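Local coordinates for mandelate racemase/muconate lactonizing protein (Alicyclobacillus acidocaldarius LAA1, PDB 3QLD) that belongs to the mandelate racemase/muconate lactonizing group of the enolase superfamily, combining an enolase-like N-terminal domain with a TIM-barrel-type C-terminal domain, at residues Q211-D216 with L239-C244; K169-P174 with A194-G199; A264-V269 with G291-V296. All blocks are in the same frame, centred on the assembly; numbering follows the deposited sequence. Where two conformers were deposited one is given.

Contact 1: residues Q211-D216 with L239-C244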
loop_
_atom_site.group_PDB
_atom_site.type_symbol
_atom_site.label_atom_id
_atom_site.label_comp_id
_atom_site.label_asym_id
_atom_site.label_seq_id
_atom_site.Cartn_x
_atom_site.Cartn_y
_atom_site.Cartn_z
ATOM N N GLN A 211 5.258 -10.577 -31.247
ATOM C CA GLN A 211 5.594 -11.842 -31.995
ATOM C C GLN A 211 4.850 -13.011 -31.357
ATOM O O GLN A 211 4.548 -14.048 -32.028
ATOM C CB GLN A 211 7.098 -12.130 -31.974
ATOM C CG GLN A 211 8.107 -11.196 -32.716
ATOM C CD GLN A 211 9.607 -11.512 -32.308
ATOM O OE1 GLN A 211 9.937 -12.639 -31.913
ATOM N NE2 GLN A 211 10.478 -10.500 -32.356
ATOM N N LEU A 212 4.553 -12.862 -30.064
ATOM C CA LEU A 212 3.817 -13.868 -29.342
ATOM C C LEU A 212 2.366 -14.028 -29.710
ATOM O O LEU A 212 1.776 -15.057 -29.434
ATOM C CB LEU A 212 4.002 -13.780 -27.797
ATOM C CG LEU A 212 5.453 -13.742 -27.319
ATOM C CD1 LEU A 212 5.379 -13.595 -25.767
ATOM C CD2 LEU A 212 6.221 -15.040 -27.686
ATOM N N ASP A 213 1.769 -13.044 -30.375
ATOM C CA ASP A 213 0.369 -13.158 -30.777
ATOM C C ASP A 213 0.154 -14.357 -31.701
ATOM O O ASP A 213 -0.975 -14.855 -31.814
ATOM C CB ASP A 213 -0.028 -11.884 -31.553
ATOM C CG ASP A 213 -0.353 -10.706 -30.633
ATOM O OD1 ASP A 213 -0.435 -10.881 -29.383
ATOM O OD2 ASP A 213 -0.502 -9.584 -31.174
ATOM N N ALA A 214 1.219 -14.810 -32.342
ATOM C CA ALA A 214 1.056 -15.920 -33.314
ATOM C C ALA A 214 0.645 -17.248 -32.626
ATOM O O ALA A 214 0.134 -18.160 -33.297
ATOM C CB ALA A 214 2.285 -16.072 -34.148
ATOM N N TYR A 215 0.829 -17.337 -31.291
ATOM C CA TYR A 215 0.618 -18.587 -30.557
ATOM C C TYR A 215 -0.645 -18.771 -29.786
ATOM O O TYR A 215 -0.784 -19.813 -29.086
ATOM C CB TYR A 215 1.866 -18.893 -29.694
ATOM C CG TYR A 215 3.108 -18.767 -30.505
ATOM C CD1 TYR A 215 3.369 -19.656 -31.554
ATOM C CD2 TYR A 215 4.012 -17.742 -30.292
ATOM C CE1 TYR A 215 4.520 -19.521 -32.345
ATOM C CE2 TYR A 215 5.126 -17.585 -31.070
ATOM C CZ TYR A 215 5.376 -18.492 -32.110
ATOM O OH TYR A 215 6.510 -18.351 -32.892
ATOM N N ASP A 216 -1.530 -17.766 -29.873
ATOM C CA ASP A 216 -2.848 -17.786 -29.269
ATOM C C ASP A 216 -2.848 -18.106 -27.756
ATOM O O ASP A 216 -3.600 -18.950 -27.308
ATOM C CB ASP A 216 -3.778 -18.739 -30.069
ATOM C CG ASP A 216 -3.794 -18.416 -31.576
ATOM O OD1 ASP A 216 -3.278 -17.333 -32.022
ATOM O OD2 ASP A 216 -4.330 -19.272 -32.320
ATOM N N LEU A 239 -1.246 -5.301 -28.776
ATOM C CA LEU A 239 -1.256 -6.771 -28.645
ATOM C C LEU A 239 -2.637 -7.342 -28.887
ATOM O O LEU A 239 -3.680 -6.906 -28.322
ATOM C CB LEU A 239 -0.797 -7.206 -27.216
ATOM C CG LEU A 239 0.676 -7.001 -26.847
ATOM C CD1 LEU A 239 0.857 -7.421 -25.391
ATOM C CD2 LEU A 239 1.604 -7.825 -27.729
ATOM N N ARG A 240 -2.678 -8.356 -29.735
ATOM C CA ARG A 240 -3.916 -9.118 -29.910
ATOM C C ARG A 240 -4.188 -10.043 -28.703
ATOM O O ARG A 240 -5.362 -10.303 -28.334
ATOM C CB ARG A 240 -3.907 -9.940 -31.224
ATOM C CG ARG A 240 -3.581 -9.094 -32.488
ATOM C CD ARG A 240 -4.617 -7.944 -32.771
ATOM N NE ARG A 240 -4.512 -6.714 -31.973
ATOM C CZ ARG A 240 -3.712 -5.666 -32.233
ATOM N NH1 ARG A 240 -2.890 -5.665 -33.294
ATOM N NH2 ARG A 240 -3.711 -4.622 -31.410
ATOM N N THR A 241 -3.115 -10.529 -28.103
ATOM C CA THR A 241 -3.201 -11.362 -26.862
ATOM C C THR A 241 -3.665 -10.526 -25.649
ATOM O O THR A 241 -3.145 -9.413 -25.437
ATOM C CB THR A 241 -1.821 -11.948 -26.572
ATOM O OG1 THR A 241 -1.334 -12.608 -27.746
ATOM C CG2 THR A 241 -1.772 -12.944 -25.261
ATOM N N PRO A 242 -4.612 -11.031 -24.843
ATOM C CA PRO A 242 -5.024 -10.291 -23.669
ATOM C C PRO A 242 -3.850 -10.169 -22.679
ATOM O O PRO A 242 -3.063 -11.124 -22.494
ATOM C CB PRO A 242 -6.081 -11.215 -23.050
ATOM C CG PRO A 242 -6.639 -11.972 -24.228
ATOM C CD PRO A 242 -5.393 -12.299 -24.958
ATOM N N VAL A 243 -3.756 -8.980 -22.058
ATOM C CA VAL A 243 -2.881 -8.840 -20.885
ATOM C C VAL A 243 -3.697 -9.199 -19.655
ATOM O O VAL A 243 -4.847 -8.833 -19.556
ATOM C CB VAL A 243 -2.359 -7.367 -20.754
ATOM C CG1 VAL A 243 -1.660 -7.175 -19.396
ATOM C CG2 VAL A 243 -1.425 -7.098 -21.925
ATOM N N CYS A 244 -3.063 -9.894 -18.698
ATOM C CA CYS A 244 -3.666 -10.227 -17.411
ATOM C C CYS A 244 -2.913 -9.466 -16.315
ATOM O O CYS A 244 -1.696 -9.419 -16.351
ATOM C CB CYS A 244 -3.451 -11.699 -17.137
ATOM S SG CYS A 244 -4.183 -12.212 -15.561
HETATM O O HOH W 1 -0.753 -15.241 -28.242
#
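The carboxylate of Asp213 takes three hydrogen bonds from the opposite loop, and both of its oxygens are engaged. OD1 accepts two of them. Thr241 OG1 donates to Asp213 OD1 along the anti lone pair over only 2.5 Å, a short bond, while Thr241 N reaches the same OD1 at 3.0 Å from well above the carboxylate plane. Asp213 OD2 accepts from Arg240 N at 2.9 Å, in a fairly straight bond (163° at the hydrogen) that again approaches from above the plane. The side chain is placed for this by chi1 of -80°, which sets CG anti to its own carbonyl carbon and turns the carboxylate to face two successive backbone amides. The charge itself is met by Arg210, which forms a salt bridge with Asp213 OD2. Thr241 OG1 both donates and accepts: besides its bond to Asp213, it accepts at 2.7 Å from water 1, which donates its other proton to Leu212 O at 2.8 Å and so bridges the two segments. Packing is thin by comparison. Arg240 CB and CG run past the carboxylate, each 3.4 Å from Asp213 OD2, before the bends at chi2 and chi3 lead the guanidinium away. Behind them, Leu239 CD2 approaches Asp213 OD1. Segment 211-216, with a 3-10 turn at 213-215, lies between helix 206-211 and strand 220-221; segment 239-244 runs into strand 243-245. The contact, a side-chain carboxylate bonded to two successive backbone amides, joins consecutive alpha-to-beta loops at the N-terminal end of the strands of a beta/alpha barrel.

Contact 2: residues K169-P174 with A194-G199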
loop_
_atom_site.group_PDB
_atom_site.type_symbol
_atom_site.label_atom_id
_atom_site.label_comp_id
_atom_site.label_asym_id
_atom_site.label_seq_id
_atom_site.Cartn_x
_atom_site.Cartn_y
_atom_site.Cartn_z
ATOM N N LYS A 169 0.877 -22.607 -17.584
ATOM C CA LYS A 169 1.323 -21.171 -17.578
ATOM C C LYS A 169 2.831 -21.170 -17.515
ATOM O O LYS A 169 3.458 -21.637 -16.528
ATOM C CB LYS A 169 0.694 -20.379 -16.419
ATOM C CG LYS A 169 1.101 -18.857 -16.358
ATOM C CD LYS A 169 0.198 -18.073 -15.425
ATOM C CE LYS A 169 0.109 -18.678 -14.006
ATOM N NZ LYS A 169 0.003 -17.657 -12.892
ATOM N N LEU A 170 3.444 -20.694 -18.579
ATOM C CA LEU A 170 4.843 -20.675 -18.711
ATOM C C LEU A 170 5.461 -19.357 -18.211
ATOM O O LEU A 170 5.050 -18.272 -18.640
ATOM C CB LEU A 170 5.189 -20.754 -20.188
ATOM C CG LEU A 170 4.554 -21.919 -20.957
ATOM C CD1 LEU A 170 5.348 -21.963 -22.251
ATOM C CD2 LEU A 170 4.815 -23.204 -20.133
ATOM N N LYS A 171 6.512 -19.463 -17.383
ATOM C CA LYS A 171 7.281 -18.268 -17.006
ATOM C C LYS A 171 8.110 -17.843 -18.180
ATOM O O LYS A 171 8.736 -18.674 -18.832
ATOM C CB LYS A 171 8.161 -18.565 -15.778
ATOM C CG LYS A 171 7.340 -18.847 -14.554
ATOM C CD LYS A 171 6.807 -17.543 -13.908
ATOM C CE LYS A 171 5.808 -17.861 -12.777
ATOM N NZ LYS A 171 5.913 -16.874 -11.653
ATOM N N ILE A 172 8.047 -16.554 -18.525
ATOM C CA ILE A 172 8.780 -16.034 -19.626
ATOM C C ILE A 172 9.525 -14.720 -19.264
ATOM O O ILE A 172 9.167 -14.055 -18.273
ATOM C CB ILE A 172 7.875 -15.760 -20.855
ATOM C CG1 ILE A 172 6.815 -14.689 -20.524
ATOM C CG2 ILE A 172 7.304 -17.117 -21.370
ATOM C CD1 ILE A 172 6.209 -14.048 -21.818
ATOM N N ALA A 173 10.591 -14.445 -20.019
ATOM C CA ALA A 173 11.366 -13.222 -19.890
ATOM C C ALA A 173 12.023 -12.933 -21.200
ATOM O O ALA A 173 12.075 -13.804 -22.072
ATOM C CB ALA A 173 12.407 -13.324 -18.732
ATOM N N PRO A 174 12.501 -11.695 -21.385
ATOM C CA PRO A 174 13.099 -11.333 -22.662
ATOM C C PRO A 174 14.250 -12.290 -22.991
ATOM O O PRO A 174 15.091 -12.516 -22.144
ATOM C CB PRO A 174 13.610 -9.917 -22.404
ATOM C CG PRO A 174 12.668 -9.390 -21.290
ATOM C CD PRO A 174 12.499 -10.569 -20.422
ATOM N N ALA A 194 -0.894 -20.203 -21.084
ATOM C CA ALA A 194 -0.753 -18.767 -20.681
ATOM C C ALA A 194 0.706 -18.475 -20.393
ATOM O O ALA A 194 1.590 -19.402 -20.373
ATOM C CB ALA A 194 -1.682 -18.406 -19.477
ATOM N N ALA A 195 1.043 -17.184 -20.243
ATOM C CA ALA A 195 2.443 -16.869 -19.975
ATOM C C ALA A 195 2.525 -15.862 -18.815
ATOM O O ALA A 195 1.643 -15.020 -18.663
ATOM C CB ALA A 195 3.180 -16.304 -21.198
ATOM N N ASP A 196 3.578 -15.984 -18.000
ATOM C CA ASP A 196 3.691 -15.056 -16.885
ATOM C C ASP A 196 5.055 -14.405 -16.955
ATOM O O ASP A 196 6.085 -15.048 -16.870
ATOM C CB ASP A 196 3.424 -15.780 -15.570
ATOM C CG ASP A 196 3.727 -14.918 -14.358
ATOM O OD1 ASP A 196 3.903 -13.666 -14.464
ATOM O OD2 ASP A 196 3.725 -15.514 -13.282
ATOM N N ALA A 197 5.045 -13.108 -17.198
ATOM C CA ALA A 197 6.268 -12.376 -17.412
ATOM C C ALA A 197 6.892 -11.838 -16.119
ATOM O O ALA A 197 8.056 -11.403 -16.165
ATOM C CB ALA A 197 6.032 -11.201 -18.387
ATOM N N ASN A 198 6.125 -11.798 -15.030
ATOM C CA ASN A 198 6.566 -11.234 -13.724
ATOM C C ASN A 198 7.284 -9.878 -13.905
ATOM O O ASN A 198 8.372 -9.670 -13.360
ATOM C CB ASN A 198 7.555 -12.226 -13.086
ATOM C CG ASN A 198 7.736 -11.982 -11.577
ATOM O OD1 ASN A 198 6.809 -11.512 -10.870
ATOM N ND2 ASN A 198 8.934 -12.331 -11.073
ATOM N N GLY A 199 6.752 -8.984 -14.729
ATOM C CA GLY A 199 7.331 -7.626 -14.882
ATOM C C GLY A 199 8.700 -7.473 -15.523
ATOM O O GLY A 199 9.366 -6.428 -15.376
#
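Asp196 CB, on the same face of the sheet as both lysines, lies 3.9 Å from Lys169 CG, where the aliphatic part of that lysine crosses it obliquely. Asp196 CG stands anti to its backbone N (chi1 172°), and the carboxylate is carried away from the strand on the side that faces the barrel interior, its two oxygens serving different segments. Asp196 OD1 accepts from Asn198 N at 3.0 Å, closing an Asx turn as the chain leaves the strand. OD2 meets Lys171, which lies alongside and points the same way: Lys171 CE is 3.2 Å from Asp196 OD2, and Lys171 NZ forms a salt bridge to it at 3.0 Å, weak as a hydrogen bond. Lys169 NZ stays 4.3 Å from Asp196 OD2 and is bridged instead to Asp323 and Glu221. Beneath these side chains, parallel strands 169-171 and 194-196 are joined by a ladder whose straightest rung, Ile172 N to Asp196 O, measures 3.0 Å with 168° at the hydrogen. On the other face, Ile172 CD1 touches Ala195 CB at 3.8 Å, and Ile181 of the intervening helix packs on Ile172. One ammonium salt-bridged to Asp196 and a second farther off would favour an ionised aspartate in this largely buried network.

Contact 3: residues A264-V269 with G291-V296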
loop_
_atom_site.group_PDB
_atom_site.type_symbol
_atom_site.label_atom_id
_atom_site.label_comp_id
_atom_site.label_asym_id
_atom_site.label_seq_id
_atom_site.Cartn_x
_atom_site.Cartn_y
_atom_site.Cartn_z
ATOM N N ALA A 264 -5.747 -3.753 -19.768
ATOM C CA ALA A 264 -5.735 -5.228 -19.694
ATOM C C ALA A 264 -7.113 -5.788 -19.987
ATOM O O ALA A 264 -8.142 -5.087 -19.884
ATOM C CB ALA A 264 -5.233 -5.754 -18.317
ATOM N N ARG A 265 -7.126 -7.077 -20.265
ATOM C CA ARG A 265 -8.380 -7.747 -20.606
ATOM C C ARG A 265 -8.720 -8.947 -19.723
ATOM O O ARG A 265 -9.809 -9.502 -19.883
ATOM C CB ARG A 265 -8.414 -8.149 -22.110
ATOM C CG ARG A 265 -8.336 -6.957 -23.008
ATOM C CD ARG A 265 -8.810 -7.273 -24.421
ATOM N NE ARG A 265 -7.833 -7.960 -25.261
ATOM C CZ ARG A 265 -6.994 -7.304 -26.062
ATOM N NH1 ARG A 265 -6.131 -7.956 -26.837
ATOM N NH2 ARG A 265 -7.037 -5.972 -26.072
ATOM N N VAL A 266 -7.800 -9.371 -18.846
ATOM C CA VAL A 266 -8.003 -10.503 -17.953
ATOM C C VAL A 266 -7.540 -10.158 -16.540
ATOM O O VAL A 266 -6.502 -9.501 -16.402
ATOM C CB VAL A 266 -7.221 -11.738 -18.471
ATOM C CG1 VAL A 266 -7.258 -12.926 -17.486
ATOM C CG2 VAL A 266 -7.828 -12.196 -19.794
ATOM N N LEU A 267 -8.330 -10.570 -15.535
ATOM C CA LEU A 267 -8.007 -10.302 -14.122
ATOM C C LEU A 267 -7.703 -11.608 -13.421
ATOM O O LEU A 267 -8.527 -12.551 -13.487
ATOM C CB LEU A 267 -9.173 -9.545 -13.450
ATOM C CG LEU A 267 -9.018 -9.217 -11.939
ATOM C CD1 LEU A 267 -7.864 -8.203 -11.738
ATOM C CD2 LEU A 267 -10.328 -8.625 -11.402
ATOM N N ASN A 268 -6.520 -11.663 -12.798
ATOM C CA ASN A 268 -6.178 -12.685 -11.782
ATOM C C ASN A 268 -6.788 -12.238 -10.470
ATOM O O ASN A 268 -6.379 -11.217 -9.879
ATOM C CB ASN A 268 -4.660 -12.909 -11.712
ATOM C CG ASN A 268 -4.233 -13.925 -10.662
ATOM O OD1 ASN A 268 -4.980 -14.211 -9.732
ATOM N ND2 ASN A 268 -3.025 -14.414 -10.782
ATOM N N VAL A 269 -7.824 -12.967 -10.063
ATOM C CA VAL A 269 -8.551 -12.648 -8.822
ATOM C C VAL A 269 -7.944 -13.422 -7.652
ATOM O O VAL A 269 -7.793 -14.641 -7.735
ATOM C CB VAL A 269 -10.029 -13.038 -8.936
ATOM C CG1 VAL A 269 -10.769 -12.977 -7.514
ATOM C CG2 VAL A 269 -10.712 -12.078 -9.958
ATOM N N GLY A 291 -16.227 -6.410 -20.171
ATOM C CA GLY A 291 -15.808 -7.385 -21.186
ATOM C C GLY A 291 -14.563 -8.212 -20.860
ATOM O O GLY A 291 -14.087 -8.991 -21.697
HETATM N N MSE A 292 -14.063 -8.070 -19.628
HETATM C CA MSE A 292 -12.910 -8.811 -19.143
HETATM C C MSE A 292 -13.271 -10.257 -18.667
HETATM O O MSE A 292 -14.442 -10.570 -18.321
HETATM C CB MSE A 292 -12.284 -7.993 -18.022
HETATM C CG MSE A 292 -11.928 -6.597 -18.434
HETATM SE SE MSE A 292 -11.026 -5.547 -17.027
HETATM C CE MSE A 292 -9.475 -6.705 -16.821
ATOM N N ALA A 293 -12.283 -11.149 -18.715
ATOM C CA ALA A 293 -12.424 -12.508 -18.206
ATOM C C ALA A 293 -11.610 -12.513 -16.908
ATOM O O ALA A 293 -10.653 -11.743 -16.767
ATOM C CB ALA A 293 -11.791 -13.495 -19.192
ATOM N N ALA A 294 -12.004 -13.367 -15.966
ATOM C CA ALA A 294 -11.270 -13.498 -14.698
ATOM C C ALA A 294 -11.080 -14.976 -14.359
ATOM O O ALA A 294 -11.774 -15.865 -14.922
ATOM C CB ALA A 294 -11.984 -12.700 -13.587
ATOM N N TRP A 295 -10.096 -15.260 -13.497
ATOM C CA TRP A 295 -9.812 -16.606 -13.031
ATOM C C TRP A 295 -9.185 -16.415 -11.672
ATOM O O TRP A 295 -8.707 -15.287 -11.351
ATOM C CB TRP A 295 -8.860 -17.329 -13.982
ATOM C CG TRP A 295 -7.581 -16.638 -14.270
ATOM C CD1 TRP A 295 -7.386 -15.617 -15.150
ATOM C CD2 TRP A 295 -6.313 -16.888 -13.654
ATOM N NE1 TRP A 295 -6.059 -15.227 -15.158
ATOM C CE2 TRP A 295 -5.381 -15.971 -14.224
ATOM C CE3 TRP A 295 -5.872 -17.770 -12.646
ATOM C CZ2 TRP A 295 -4.029 -15.929 -13.848
ATOM C CZ3 TRP A 295 -4.514 -17.752 -12.283
ATOM C CH2 TRP A 295 -3.604 -16.819 -12.866
ATOM N N VAL A 296 -9.142 -17.471 -10.874
ATOM C CA VAL A 296 -8.564 -17.359 -9.516
ATOM C C VAL A 296 -7.118 -17.842 -9.425
ATOM O O VAL A 296 -6.777 -18.987 -9.788
ATOM C CB VAL A 296 -9.493 -18.061 -8.431
ATOM C CG1 VAL A 296 -8.799 -18.217 -7.083
ATOM C CG2 VAL A 296 -10.801 -17.395 -8.286
#
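Strands 266-269 and 293-296 run parallel, 22° apart, in a ladder of four backbone hydrogen bonds. The longest, Ala293 N to Arg265 O, measures 3.2 Å; the shortest, Val269 N to Trp295 O, measures 2.8 Å and lies nearly along the C=O axis. Trp295 dominates the side-chain contact. Its chi1 of 55° puts CG in the crowded position between backbone N and carbonyl carbon, and the indole thereby reaches across to the neighbouring strand. Asn268 lies over one face, an off-centre CH-pi contact in which CB is 4.2 Å from the centroid of the Trp295 six-membered ring. The Asn268 amide is tilted 36° to the ring, with ND2 3.2 Å from Trp295 CH2; that ND2 is hydrogen-bonded to Glu221, which would hold the amide in this rotation. Val266 CG1 meets the ring in plane at its edge, 3.5 Å from Trp295 NE1. Phe219 stacks with the indole and Arg167 adds a cation-pi contact. The other face is apolar: Ala294 CB sits 3.9 Å from Val269 CG2, and Leu284 of helix 277-289 packs on both residues. With helices on that side, the side of Val266, Asn268 and Trp295 faces the barrel interior. At the strand entrance, following the Schellman motif at Gly291, the selenomethionine Met292 bends at chi3 so that CE comes 3.7 Å from Val266 N. Parallel neighbours joined through helical connections, with an inward face of Trp, Asn and Val and an outward one packed on helices, are characteristic of adjacent strands in a TIM barrel.

In the fold
Along the chain the contacts close in series, none nested or crossed. Contact 2 closes the beta-alpha-beta unit around helix 178-187. Contact 1 then closes a loop containing strand 220-221 and helix 229-238, joining connections on the way into the strands rather than strands themselves. Contact 3 closes the loop through helices 271-274 and 277-289. All three reach one barrel sheet, where strands 243-245 and 266-269 are neighbours: Val243 O and Arg265 N, 3.0 Å apart, probably hydrogen-bond. Contacts 1 and 2 meet through Leu212 CD1 and Ile172 CD1 at 4.1 Å. Between contacts 2 and 3, Lys169 NZ lies 3.7 Å from Trp295 CH2.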